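Iron-regulated ABC transporter siderophore-binding protein SirA (Staphylococcus aureus subsp. aureus, PDB 3MWF) binds the iron(III) siderophore staphyloferrin B and probably hands it to an ABC transporter for uptake into Staphylococcus aureus. Local coordinates at residues K41-K54 and D61-P74. Numbering follows the deposited sequence. Where two conformers were deposited one is given.
With SE8 (5-[(2-{[(3S)-5-{[(2S)-2-amino-2-carboxyethyl]amino}-3-carboxy-3-hydroxy-5-oxopentanoyl]amino}ethyl)amino]-2,5-dioxopentanoic acid), chain C.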
loop_
_atom_site.group_PDB
_atom_site.type_symbol
_atom_site.label_atom_id
_atom_site.label_comp_id
_atom_site.label_asym_id
_atom_site.label_seq_id
_atom_site.Cartn_x
_atom_site.Cartn_y
_atom_site.Cartn_z
ATOM N N LYS A 41 16.616 2.941 -10.800
ATOM C CA LYS A 41 16.298 1.517 -10.968
ATOM C C LYS A 41 17.087 0.666 -9.967
ATOM O O LYS A 41 18.317 0.634 -10.024
ATOM C CB LYS A 41 16.596 1.039 -12.400
ATOM C CG LYS A 41 15.867 1.801 -13.513
ATOM C CD LYS A 41 16.769 2.867 -14.145
ATOM C CE LYS A 41 16.188 3.412 -15.446
ATOM N NZ LYS A 41 15.985 2.316 -16.451
ATOM N N PRO A 42 16.385 -0.033 -9.049
ATOM C CA PRO A 42 17.073 -0.859 -8.066
ATOM C C PRO A 42 17.918 -1.954 -8.728
ATOM O O PRO A 42 17.525 -2.506 -9.753
ATOM C CB PRO A 42 15.925 -1.484 -7.247
ATOM C CG PRO A 42 14.774 -0.571 -7.441
ATOM C CD PRO A 42 14.919 -0.092 -8.881
ATOM N N VAL A 43 19.080 -2.242 -8.154
ATOM C CA VAL A 43 19.864 -3.374 -8.627
ATOM C C VAL A 43 19.272 -4.699 -8.157
ATOM O O VAL A 43 19.506 -5.755 -8.761
ATOM C CB VAL A 43 21.376 -3.238 -8.307
ATOM C CG1 VAL A 43 21.910 -1.959 -8.978
ATOM C CG2 VAL A 43 21.646 -3.253 -6.789
ATOM N N GLY A 44 18.495 -4.625 -7.067
ATOM C CA GLY A 44 17.839 -5.791 -6.485
ATOM C C GLY A 44 16.511 -5.385 -5.859
ATOM O O GLY A 44 16.373 -4.283 -5.367
ATOM N N ALA A 45 15.546 -6.293 -5.895
ATOM C CA ALA A 45 14.204 -6.041 -5.320
ATOM C C ALA A 45 13.608 -7.326 -4.838
ATOM O O ALA A 45 13.881 -8.397 -5.379
ATOM C CB ALA A 45 13.283 -5.397 -6.337
ATOM N N VAL A 46 12.746 -7.244 -3.823
ATOM C CA VAL A 46 11.966 -8.417 -3.480
ATOM C C VAL A 46 10.957 -8.725 -4.611
ATOM O O VAL A 46 10.566 -7.838 -5.370
ATOM C CB VAL A 46 11.234 -8.267 -2.120
ATOM C CG1 VAL A 46 12.280 -8.352 -0.938
ATOM C CG2 VAL A 46 10.364 -6.981 -2.069
ATOM N N GLU A 47 10.610 -9.997 -4.742
ATOM C CA GLU A 47 9.635 -10.398 -5.770
ATOM C C GLU A 47 8.268 -9.757 -5.496
ATOM O O GLU A 47 7.925 -9.481 -4.350
ATOM C CB GLU A 47 9.518 -11.916 -5.836
ATOM C CG GLU A 47 8.708 -12.545 -4.760
ATOM C CD GLU A 47 8.740 -14.053 -4.803
ATOM O OE1 GLU A 47 9.577 -14.613 -5.540
ATOM O OE2 GLU A 47 7.953 -14.664 -4.054
ATOM N N SER A 48 7.497 -9.535 -6.549
ATOM C CA SER A 48 6.138 -9.050 -6.402
ATOM C C SER A 48 5.259 -10.093 -5.728
ATOM O O SER A 48 5.511 -11.301 -5.814
ATOM C CB SER A 48 5.567 -8.669 -7.772
ATOM O OG SER A 48 5.714 -9.762 -8.690
ATOM N N TRP A 49 4.186 -9.647 -5.075
ATOM C CA TRP A 49 3.332 -10.573 -4.383
ATOM C C TRP A 49 2.527 -11.458 -5.334
ATOM O O TRP A 49 2.220 -12.625 -5.022
ATOM C CB TRP A 49 2.327 -9.813 -3.519
ATOM C CG TRP A 49 2.874 -9.164 -2.274
ATOM C CD1 TRP A 49 2.924 -7.826 -2.016
ATOM C CD2 TRP A 49 3.408 -9.825 -1.125
ATOM N NE1 TRP A 49 3.493 -7.599 -0.769
ATOM C CE2 TRP A 49 3.773 -8.809 -0.191
ATOM C CE3 TRP A 49 3.599 -11.165 -0.781
ATOM C CZ2 TRP A 49 4.330 -9.095 1.067
ATOM C CZ3 TRP A 49 4.170 -11.465 0.475
ATOM C CH2 TRP A 49 4.516 -10.425 1.390
ATOM N N THR A 50 2.146 -10.875 -6.458
ATOM C CA THR A 50 1.459 -11.637 -7.529
ATOM C C THR A 50 2.142 -11.233 -8.822
ATOM O O THR A 50 3.026 -10.368 -8.808
ATOM C CB THR A 50 -0.050 -11.301 -7.624
ATOM O OG1 THR A 50 -0.198 -9.903 -7.943
ATOM C CG2 THR A 50 -0.796 -11.662 -6.329
ATOM N N GLN A 51 1.750 -11.854 -9.943
ATOM C CA GLN A 51 2.452 -11.599 -11.217
ATOM C C GLN A 51 3.964 -11.784 -11.048
ATOM O O GLN A 51 4.737 -11.047 -11.634
ATOM C CB GLN A 51 2.166 -10.197 -11.743
ATOM C CG GLN A 51 0.658 -9.954 -11.967
ATOM C CD GLN A 51 0.353 -8.596 -12.544
ATOM O OE1 GLN A 51 1.145 -7.663 -12.449
ATOM N NE2 GLN A 51 -0.828 -8.480 -13.163
ATOM N N LYS A 52 4.361 -12.804 -10.290
ATOM C CA LYS A 52 5.781 -12.961 -9.957
ATOM C C LYS A 52 6.612 -13.147 -11.217
ATOM O O LYS A 52 6.144 -13.786 -12.167
ATOM C CB LYS A 52 5.973 -14.187 -9.069
ATOM C CG LYS A 52 5.272 -14.119 -7.731
ATOM C CD LYS A 52 5.698 -15.289 -6.848
ATOM C CE LYS A 52 5.032 -15.175 -5.488
ATOM N NZ LYS A 52 5.767 -16.009 -4.460
ATOM N N PRO A 53 7.852 -12.657 -11.230
ATOM C CA PRO A 53 8.588 -12.003 -10.135
ATOM C C PRO A 53 8.430 -10.485 -10.060
ATOM O O PRO A 53 8.901 -9.890 -9.081
ATOM C CB PRO A 53 10.040 -12.346 -10.481
ATOM C CG PRO A 53 10.058 -12.316 -11.927
ATOM C CD PRO A 53 8.757 -12.951 -12.363
ATOM N N LYS A 54 7.807 -9.862 -11.067
ATOM C CA LYS A 54 7.729 -8.404 -11.152
ATOM C C LYS A 54 6.355 -7.991 -11.665
ATOM O O LYS A 54 5.908 -8.473 -12.708
ATOM C CB LYS A 54 8.798 -7.859 -12.121
ATOM C CG LYS A 54 10.256 -8.102 -11.647
ATOM C CD LYS A 54 11.253 -7.889 -12.786
ATOM C CE LYS A 54 12.680 -8.269 -12.306
ATOM N NZ LYS A 54 13.642 -8.194 -13.447
ATOM N N ASP A 61 10.538 -1.209 -16.112
ATOM C CA ASP A 61 11.447 -0.321 -15.392
ATOM C C ASP A 61 12.391 -1.103 -14.484
ATOM O O ASP A 61 13.293 -0.511 -13.875
ATOM C CB ASP A 61 10.660 0.677 -14.545
ATOM C CG ASP A 61 9.665 1.438 -15.339
ATOM O OD1 ASP A 61 8.448 1.253 -15.109
ATOM O OD2 ASP A 61 10.095 2.204 -16.219
ATOM N N LEU A 62 12.188 -2.419 -14.391
ATOM C CA LEU A 62 13.021 -3.292 -13.567
ATOM C C LEU A 62 13.761 -4.352 -14.385
ATOM O O LEU A 62 14.103 -5.415 -13.872
ATOM C CB LEU A 62 12.190 -4.003 -12.498
ATOM C CG LEU A 62 11.416 -3.144 -11.504
ATOM C CD1 LEU A 62 10.584 -4.057 -10.576
ATOM C CD2 LEU A 62 12.366 -2.252 -10.695
ATOM N N LYS A 63 14.018 -4.073 -15.655
ATOM C CA LYS A 63 14.756 -5.064 -16.431
ATOM C C LYS A 63 16.199 -5.111 -15.885
ATOM O O LYS A 63 16.808 -4.074 -15.588
ATOM C CB LYS A 63 14.654 -4.781 -17.931
ATOM C CG LYS A 63 15.476 -3.627 -18.437
ATOM C CD LYS A 63 14.783 -2.895 -19.607
ATOM C CE LYS A 63 13.954 -3.830 -20.491
ATOM N NZ LYS A 63 12.686 -3.149 -20.913
ATOM N N ASP A 64 16.717 -6.311 -15.690
ATOM C CA ASP A 64 18.036 -6.501 -15.064
ATOM C C ASP A 64 18.069 -6.319 -13.542
ATOM O O ASP A 64 19.090 -6.623 -12.916
ATOM C CB ASP A 64 19.130 -5.602 -15.689
ATOM C CG ASP A 64 19.327 -5.838 -17.177
ATOM O OD1 ASP A 64 19.461 -7.009 -17.605
ATOM O OD2 ASP A 64 19.372 -4.824 -17.911
ATOM N N THR A 65 16.990 -5.803 -12.941
ATOM C CA THR A 65 16.868 -5.866 -11.479
ATOM C C THR A 65 16.836 -7.323 -11.036
ATOM O O THR A 65 16.032 -8.123 -11.521
ATOM C CB THR A 65 15.592 -5.133 -10.965
ATOM O OG1 THR A 65 15.632 -3.760 -11.358
ATOM C CG2 THR A 65 15.474 -5.250 -9.426
ATOM N N LYS A 66 17.720 -7.693 -10.114
ATOM C CA LYS A 66 17.795 -9.043 -9.634
ATOM C C LYS A 66 16.777 -9.230 -8.512
ATOM O O LYS A 66 16.605 -8.349 -7.660
ATOM C CB LYS A 66 19.218 -9.335 -9.128
ATOM C CG LYS A 66 19.372 -10.513 -8.180
ATOM C CD LYS A 66 19.484 -11.828 -8.952
ATOM C CE LYS A 66 19.419 -13.012 -8.018
ATOM N NZ LYS A 66 19.672 -14.247 -8.814
ATOM N N ILE A 67 16.137 -10.384 -8.501
ATOM C CA ILE A 67 15.167 -10.698 -7.439
ATOM C C ILE A 67 15.929 -11.259 -6.249
ATOM O O ILE A 67 16.677 -12.230 -6.390
ATOM C CB ILE A 67 14.052 -11.665 -7.945
ATOM C CG1 ILE A 67 13.266 -11.012 -9.086
ATOM C CG2 ILE A 67 13.166 -12.124 -6.780
ATOM C CD1 ILE A 67 12.559 -9.725 -8.716
ATOM N N VAL A 68 15.749 -10.651 -5.076
ATOM C CA VAL A 68 16.448 -11.113 -3.892
ATOM C C VAL A 68 15.602 -11.977 -2.960
ATOM O O VAL A 68 16.031 -12.273 -1.846
ATOM C CB VAL A 68 17.118 -9.953 -3.124
ATOM C CG1 VAL A 68 18.071 -9.216 -4.050
ATOM C CG2 VAL A 68 16.041 -8.972 -2.573
ATOM N N GLY A 69 14.435 -12.423 -3.413
ATOM C CA GLY A 69 13.620 -13.332 -2.614
ATOM C C GLY A 69 12.260 -12.752 -2.260
ATOM O O GLY A 69 11.848 -11.739 -2.813
ATOM N N GLN A 70 11.592 -13.390 -1.310
ATOM C CA GLN A 70 10.212 -13.057 -0.941
ATOM C C GLN A 70 10.201 -12.001 0.159
ATOM O O GLN A 70 11.010 -12.038 1.092
ATOM C CB GLN A 70 9.454 -14.311 -0.491
ATOM C CG GLN A 70 9.434 -15.415 -1.553
ATOM C CD GLN A 70 8.525 -16.599 -1.213
ATOM O OE1 GLN A 70 8.201 -17.409 -2.085
ATOM N NE2 GLN A 70 8.132 -16.714 0.053
ATOM N N GLU A 71 9.277 -11.055 0.052
ATOM C CA GLU A 71 9.228 -9.951 1.021
ATOM C C GLU A 71 9.231 -10.364 2.510
ATOM O O GLU A 71 9.856 -9.702 3.320
ATOM C CB GLU A 71 8.078 -8.999 0.677
ATOM C CG GLU A 71 8.019 -7.765 1.608
ATOM C CD GLU A 71 7.083 -6.694 1.113
ATOM O OE1 GLU A 71 7.081 -6.401 -0.118
ATOM O OE2 GLU A 71 6.402 -6.106 2.001
ATOM N N PRO A 72 8.535 -11.462 2.875
ATOM C CA PRO A 72 8.595 -11.843 4.296
ATOM C C PRO A 72 9.967 -12.328 4.779
ATOM O O PRO A 72 10.196 -12.379 5.989
ATOM C CB PRO A 72 7.614 -13.003 4.377
ATOM C CG PRO A 72 6.612 -12.685 3.297
ATOM C CD PRO A 72 7.466 -12.197 2.173
ATOM N N ALA A 73 10.854 -12.705 3.861
ATOM C CA ALA A 73 12.176 -13.252 4.245
ATOM C C ALA A 73 13.150 -13.228 3.094
ATOM O O ALA A 73 13.440 -14.279 2.477
ATOM C CB ALA A 73 12.031 -14.682 4.808
ATOM N N PRO A 74 13.671 -12.039 2.782
ATOM C CA PRO A 74 14.586 -11.907 1.641
ATOM C C PRO A 74 15.908 -12.643 1.874
ATOM O O PRO A 74 16.284 -12.929 3.021
ATOM C CB PRO A 74 14.824 -10.398 1.553
ATOM C CG PRO A 74 14.536 -9.890 2.923
ATOM C CD PRO A 74 13.351 -10.720 3.362
HETATM C C1 SE8 C . 2.241 -11.509 4.186
HETATM C C2 SE8 C . 0.928 -11.843 3.535
HETATM C C3 SE8 C . 0.975 -11.551 2.043
HETATM N N4 SE8 C . 1.110 -10.128 1.748
HETATM C C5 SE8 C . 0.064 -9.360 1.518
HETATM C C6 SE8 C . 0.325 -7.880 1.390
HETATM C C7 SE8 C . 0.379 -7.215 2.766
HETATM C C8 SE8 C . 0.820 -5.753 2.572
HETATM C C9 SE8 C . 0.711 -4.888 3.827
HETATM N N10 SE8 C . 0.966 -5.459 5.003
HETATM C C11 SE8 C . 0.900 -4.648 6.196
HETATM C C12 SE8 C . 2.247 -4.604 6.897
HETATM N N13 SE8 C . 2.129 -4.198 8.291
HETATM C C14 SE8 C . 1.811 -5.047 9.314
HETATM C C15 SE8 C . 1.966 -6.527 9.124
HETATM C C16 SE8 C . 0.710 -6.896 8.374
HETATM C C17 SE8 C . 0.833 -8.039 7.415
HETATM C C18 SE8 C . -0.124 -9.105 7.663
HETATM O O19 SE8 C . 3.215 -12.285 4.001
HETATM O O20 SE8 C . 2.295 -10.505 4.924
HETATM N N21 SE8 C . -0.143 -11.065 4.188
HETATM O O22 SE8 C . -1.075 -9.771 1.414
HETATM C C23 SE8 C . -0.969 -7.328 3.456
HETATM O O24 SE8 C . -1.913 -6.584 3.092
HETATM O O25 SE8 C . -1.120 -8.152 4.393
HETATM O O26 SE8 C . 1.310 -7.940 3.591
HETATM O O27 SE8 C . 0.413 -3.703 3.718
HETATM O O28 SE8 C . 1.372 -4.658 10.380
HETATM O O29 SE8 C . 1.568 -8.017 6.423
HETATM O O30 SE8 C . -0.447 -9.823 6.722
HETATM O O31 SE8 C . -0.633 -9.244 8.804
HETATM O O HOH W 1 21.062 -5.952 -10.939
HETATM O O HOH W 2 7.479 -10.913 -1.969
HETATM O O HOH W 3 3.929 -5.563 1.062
#
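Ala45 and Ile67 pair, as do Gly44 and Lys66, where strands 44-45 and 66-70 run parallel in the mixed sheet of one lobe of this periplasmic-binding-protein fold. Four main-chain hydrogen bonds join them, from Lys66 N to Val43 O through to Glu47 N to Gly69 O (2.9 Å, 170° at the hydrogen). Thr65 adds a side-chain bond at the start: OG1 donates to Pro42 O (2.8 Å), while CG2 lies against Ala45 CB.

Lys54 runs extended past Ile67 to the turn 62-65. CB leaves the backbone toward 61-74; CG touches both Ile67 CD1 and Leu62 CD1, CD rests on Leu62 CB, and CE comes near both carbonyls that NZ grips. NZ bonds Leu62 O at 2.8 Å and Thr65 O at 3.1 Å, the latter in the carbonyl plane on a lone pair. It thus clamps the type II turn of 62-65, whose own Thr65 N reaches Leu62 O from the opposite face.

At the ligand end, Glu71 crosses Trp49 at about a right angle, its approach oblique to the ring. With CG anti to the backbone N (chi1 -177°) and the chain extended beyond, CB and CD both lie against CZ2, and the carboxylate plane is turned 51° from the indole. OE2 is salt-bridged to Arg93, and OE1 accepts from Gln29. Pro72 CD packs obliquely on Trp49 CH2 (3.5 Å), and SE8 N4 of staphyloferrin B sits 3.3 Å above one indole face. At the indole edge, a water accepts from Trp49 NE1 and donates to Glu71 OE2 at 2.7 Å.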